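Local coordinates for protein laccase (Botrytis aclada, PDB 3SQR) that catalyses the oxidation of phenolic substrates such as hydroquinones with reduction of dioxygen to water, as a copper-containing laccase of the multicopper oxidase family, at residues 172-176 / 177-181; 50-53 / 54-58. All coordinates share one frame; numbering follows the deposited sequence.

Interaction 1: 172-176 / 177-181; sequences SLQYG and DGLFG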
# COMPACT_ATOMS: atom_id res chain seq x y z
N SER A 172 -7.58 -11.49 1.89
CA SER A 172 -8.84 -10.93 2.34
C SER A 172 -8.59 -9.66 3.18
O SER A 172 -7.71 -8.85 2.80
CB SER A 172 -9.72 -12.04 3.04
OG SER A 172 -10.95 -11.48 3.50
N LEU A 173 -9.35 -9.41 4.24
CA LEU A 173 -9.28 -8.10 4.93
C LEU A 173 -8.28 -8.04 6.04
O LEU A 173 -8.30 -7.11 6.83
CB LEU A 173 -10.67 -7.77 5.53
CG LEU A 173 -11.83 -7.67 4.55
CD1 LEU A 173 -13.18 -7.69 5.37
CD2 LEU A 173 -11.72 -6.39 3.78
N GLN A 174 -7.36 -9.00 6.10
CA GLN A 174 -6.53 -9.16 7.30
C GLN A 174 -5.74 -7.94 7.64
O GLN A 174 -5.52 -7.69 8.79
CB GLN A 174 -5.56 -10.30 7.17
CG GLN A 174 -6.25 -11.65 7.22
CD GLN A 174 -5.30 -12.84 7.02
OE1 GLN A 174 -4.26 -12.73 6.39
NE2 GLN A 174 -5.71 -14.04 7.52
N TYR A 175 -5.27 -7.19 6.66
CA TYR A 175 -4.45 -6.03 7.07
C TYR A 175 -5.27 -4.99 7.80
O TYR A 175 -4.72 -4.12 8.53
CB TYR A 175 -3.58 -5.42 5.93
CG TYR A 175 -4.26 -4.41 5.04
CD1 TYR A 175 -4.39 -3.13 5.43
CD2 TYR A 175 -4.81 -4.77 3.83
CE1 TYR A 175 -4.99 -2.18 4.68
CE2 TYR A 175 -5.46 -3.79 3.03
CZ TYR A 175 -5.52 -2.51 3.46
OH TYR A 175 -6.13 -1.48 2.75
N GLY A 176 -6.59 -5.06 7.66
CA GLY A 176 -7.49 -4.23 8.44
C GLY A 176 -7.50 -4.48 9.92
O GLY A 176 -7.90 -3.62 10.72
N ASP A 177 -7.07 -5.69 10.28
CA ASP A 177 -7.01 -6.09 11.67
C ASP A 177 -5.59 -5.96 12.22
O ASP A 177 -5.28 -6.47 13.28
CB ASP A 177 -7.54 -7.49 11.83
CG ASP A 177 -9.07 -7.56 11.97
OD1 ASP A 177 -9.74 -6.49 12.01
OD2 ASP A 177 -9.57 -8.73 12.12
N GLY A 178 -4.73 -5.28 11.49
CA GLY A 178 -3.40 -4.92 11.95
C GLY A 178 -2.24 -5.66 11.30
O GLY A 178 -1.10 -5.47 11.74
N LEU A 179 -2.52 -6.51 10.28
CA LEU A 179 -1.55 -7.40 9.68
C LEU A 179 -0.69 -6.68 8.59
O LEU A 179 -0.79 -6.92 7.38
CB LEU A 179 -2.19 -8.68 9.17
CG LEU A 179 -1.26 -9.84 8.94
CD1 LEU A 179 -0.30 -10.15 10.14
CD2 LEU A 179 -2.13 -11.13 8.65
N PHE A 180 0.09 -5.74 9.08
CA PHE A 180 1.00 -4.94 8.24
C PHE A 180 2.19 -4.44 9.05
O PHE A 180 2.14 -4.44 10.26
CB PHE A 180 0.25 -3.72 7.65
CG PHE A 180 -0.16 -2.71 8.66
CD1 PHE A 180 0.71 -1.68 9.02
CD2 PHE A 180 -1.38 -2.76 9.28
CE1 PHE A 180 0.38 -0.73 9.99
CE2 PHE A 180 -1.74 -1.76 10.22
CZ PHE A 180 -0.86 -0.79 10.60
N GLY A 181 3.25 -4.04 8.38
CA GLY A 181 4.43 -3.49 9.04
C GLY A 181 5.20 -2.68 8.04
O GLY A 181 4.85 -2.67 6.83
O HOH W 1 -10.36 -3.92 12.30
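Q174 and L179 lie side by side with their side chains pointing the same way, at a short 3-10 segment (174-176) in the loop that joins strands 163-169 and 180-186 in a cupredoxin-like domain of the multicopper oxidase. L179 CG sits opposite its own backbone N (chi1 -161°), which carries CD2 alongside the extended glutamine, 3.8 Å from Q174 CB and 3.5 Å from Q174 OE1. A leucine suits this place because its branched end packs against Q174 CB and the end of the amide group. That amide has polar partners elsewhere: OE1 bonds S169 and T121, while NE2 bonds N119 and the carbonyl of G120. The turn is held by backbone bonds, D177 N to Q174 O at 2.9 Å and G178 N to Y175 O at 3.2 Å. G178 has a positive phi (109°), a shape glycine adopts readily because it has no CB to crowd the preceding carbonyl. L179 then centres an inverse gamma turn that leads into the strand. Y175 meets the second segment through CB, 3.5 Å from L179 O, while its phenol leads away to the carbonyls of G271 and H527, which must share the one proton of OH. H527 binds copper together with H126 and H168, so the tyrosine is placed in the second shell of that site. F180 packs on H168 and meets F201 edge-to-face. D177, just past the 3-10 segment, is gripped by R86 in a salt bridge, by S209 and by V210 N, and a water within hydrogen-bonding range of both D177 OD1 (2.7 Å) and G176 O bridges the two segments. Y175 O also meets the rim of the F180 ring, close to the ring plane, with F180 CD2 3.7 Å away.

Interaction 2: 50-53 / 54-58; sequences GEYS and IDTNW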
# COMPACT_ATOMS: atom_id res chain seq x y z
N GLY A 50 27.55 5.77 -2.54
CA GLY A 50 28.78 5.13 -2.92
C GLY A 50 28.96 5.32 -4.40
O GLY A 50 28.88 6.45 -4.89
N GLU A 51 29.13 4.21 -5.12
CA GLU A 51 29.27 4.20 -6.59
C GLU A 51 27.92 4.50 -7.24
O GLU A 51 27.83 4.77 -8.44
CB GLU A 51 29.72 2.81 -7.08
N TYR A 52 26.85 4.41 -6.44
CA TYR A 52 25.51 4.64 -6.95
C TYR A 52 24.99 5.92 -6.38
O TYR A 52 25.62 6.53 -5.50
CB TYR A 52 24.61 3.50 -6.54
CG TYR A 52 25.17 2.16 -6.88
CD1 TYR A 52 25.07 1.65 -8.17
CD2 TYR A 52 25.80 1.37 -5.92
CE1 TYR A 52 25.58 0.41 -8.49
CE2 TYR A 52 26.30 0.10 -6.24
CZ TYR A 52 26.19 -0.36 -7.52
OH TYR A 52 26.67 -1.64 -7.82
N SER A 53 23.86 6.35 -6.88
CA SER A 53 23.34 7.59 -6.45
C SER A 53 21.90 7.66 -6.80
O SER A 53 21.31 6.74 -7.40
CB SER A 53 24.06 8.74 -7.17
OG SER A 53 23.60 8.88 -8.50
N ILE A 54 21.36 8.83 -6.51
CA ILE A 54 19.99 9.19 -6.85
C ILE A 54 19.79 9.15 -8.36
O ILE A 54 18.67 9.13 -8.85
CB ILE A 54 19.70 10.59 -6.24
CG1 ILE A 54 18.25 10.72 -5.88
CG2 ILE A 54 20.26 11.73 -7.17
CD1 ILE A 54 17.83 9.77 -4.77
N ASP A 55 20.91 9.20 -9.12
CA ASP A 55 20.80 9.19 -10.57
C ASP A 55 20.93 7.79 -11.18
O ASP A 55 20.75 7.59 -12.42
CB ASP A 55 21.86 10.15 -11.15
CG ASP A 55 21.59 11.58 -10.79
OD1 ASP A 55 20.44 12.07 -10.99
OD2 ASP A 55 22.51 12.21 -10.32
N THR A 56 21.20 6.81 -10.33
CA THR A 56 21.25 5.45 -10.78
C THR A 56 19.88 4.96 -11.24
O THR A 56 18.88 5.18 -10.54
CB THR A 56 21.79 4.54 -9.69
OG1 THR A 56 23.09 5.02 -9.29
CG2 THR A 56 21.86 3.06 -10.16
N ASN A 57 19.82 4.31 -12.41
CA ASN A 57 18.58 3.73 -12.85
C ASN A 57 18.37 2.40 -12.14
O ASN A 57 18.86 1.39 -12.56
CB ASN A 57 18.51 3.56 -14.37
CG ASN A 57 17.13 3.10 -14.83
OD1 ASN A 57 16.48 2.38 -14.12
ND2 ASN A 57 16.70 3.45 -16.04
N TRP A 58 17.61 2.43 -11.03
CA TRP A 58 17.39 1.24 -10.24
C TRP A 58 16.50 0.20 -10.86
O TRP A 58 16.42 -0.89 -10.33
CB TRP A 58 16.89 1.60 -8.83
CG TRP A 58 15.48 2.12 -8.86
CD1 TRP A 58 14.35 1.39 -8.69
CD2 TRP A 58 15.05 3.48 -9.02
NE1 TRP A 58 13.24 2.19 -8.76
CE2 TRP A 58 13.65 3.49 -8.93
CE3 TRP A 58 15.73 4.69 -9.22
CZ2 TRP A 58 12.90 4.65 -9.07
CZ3 TRP A 58 14.98 5.85 -9.36
CH2 TRP A 58 13.57 5.81 -9.27
O HOH W 2 18.81 5.74 -7.94
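S53 and T56 hold each other through backbone and side chain in a type I beta turn running from S53 to T56. S53 N donates to T56 OG1 at 2.9 Å, and T56 N returns a bond to S53 O, also 2.9 Å. The serine hydroxyl adds a third: S53 OG accepts D55 N at 2.8 Å, forming an ST turn inside the beta turn. It can do so because OG lies between its own backbone N and carbonyl carbon (chi1 77°), which points it at the amide of D55. On T56, OG1 serves the amide while the methyl CG2 lies 4.0 Å from Y52 CD1, so threonine offers a polar and a greasy branch at once. A water donates to both S53 O and T56 O, bridging the two carbonyls. Farther out, D55 OD1 bonds H379 NE2, and I54, turned away from the serine, packs on Y162, T190 and P294, setting the turn against the body of the protein. The hydroxyls of S53 and T56 accept two amide hydrogens, those of D55 N and S53 N, so part of the backbone polarity of this surface turn is met by its own side chains.

From the N terminus the chain first reaches interaction 2, where the turn after strand 52-53 leads the N-terminal segment, with its small 48-49/52-53 hairpin, onto the body of the molecule. Only later, after strand 163-169, does interaction 1 form, closing the turn that brings the chain back as strand 180-186 of the same sheet. The two are in series along the sequence, neither nesting nor crossing, and each closes a short local loop. The centres of interactions 1 and 2 lie about 34 Å apart, on opposite sides of the chain's centre. Interaction 2 ties a peripheral segment to neighbouring loops and strand 293-300; residues 172-181 join two strands through a buried loop beside a copper site.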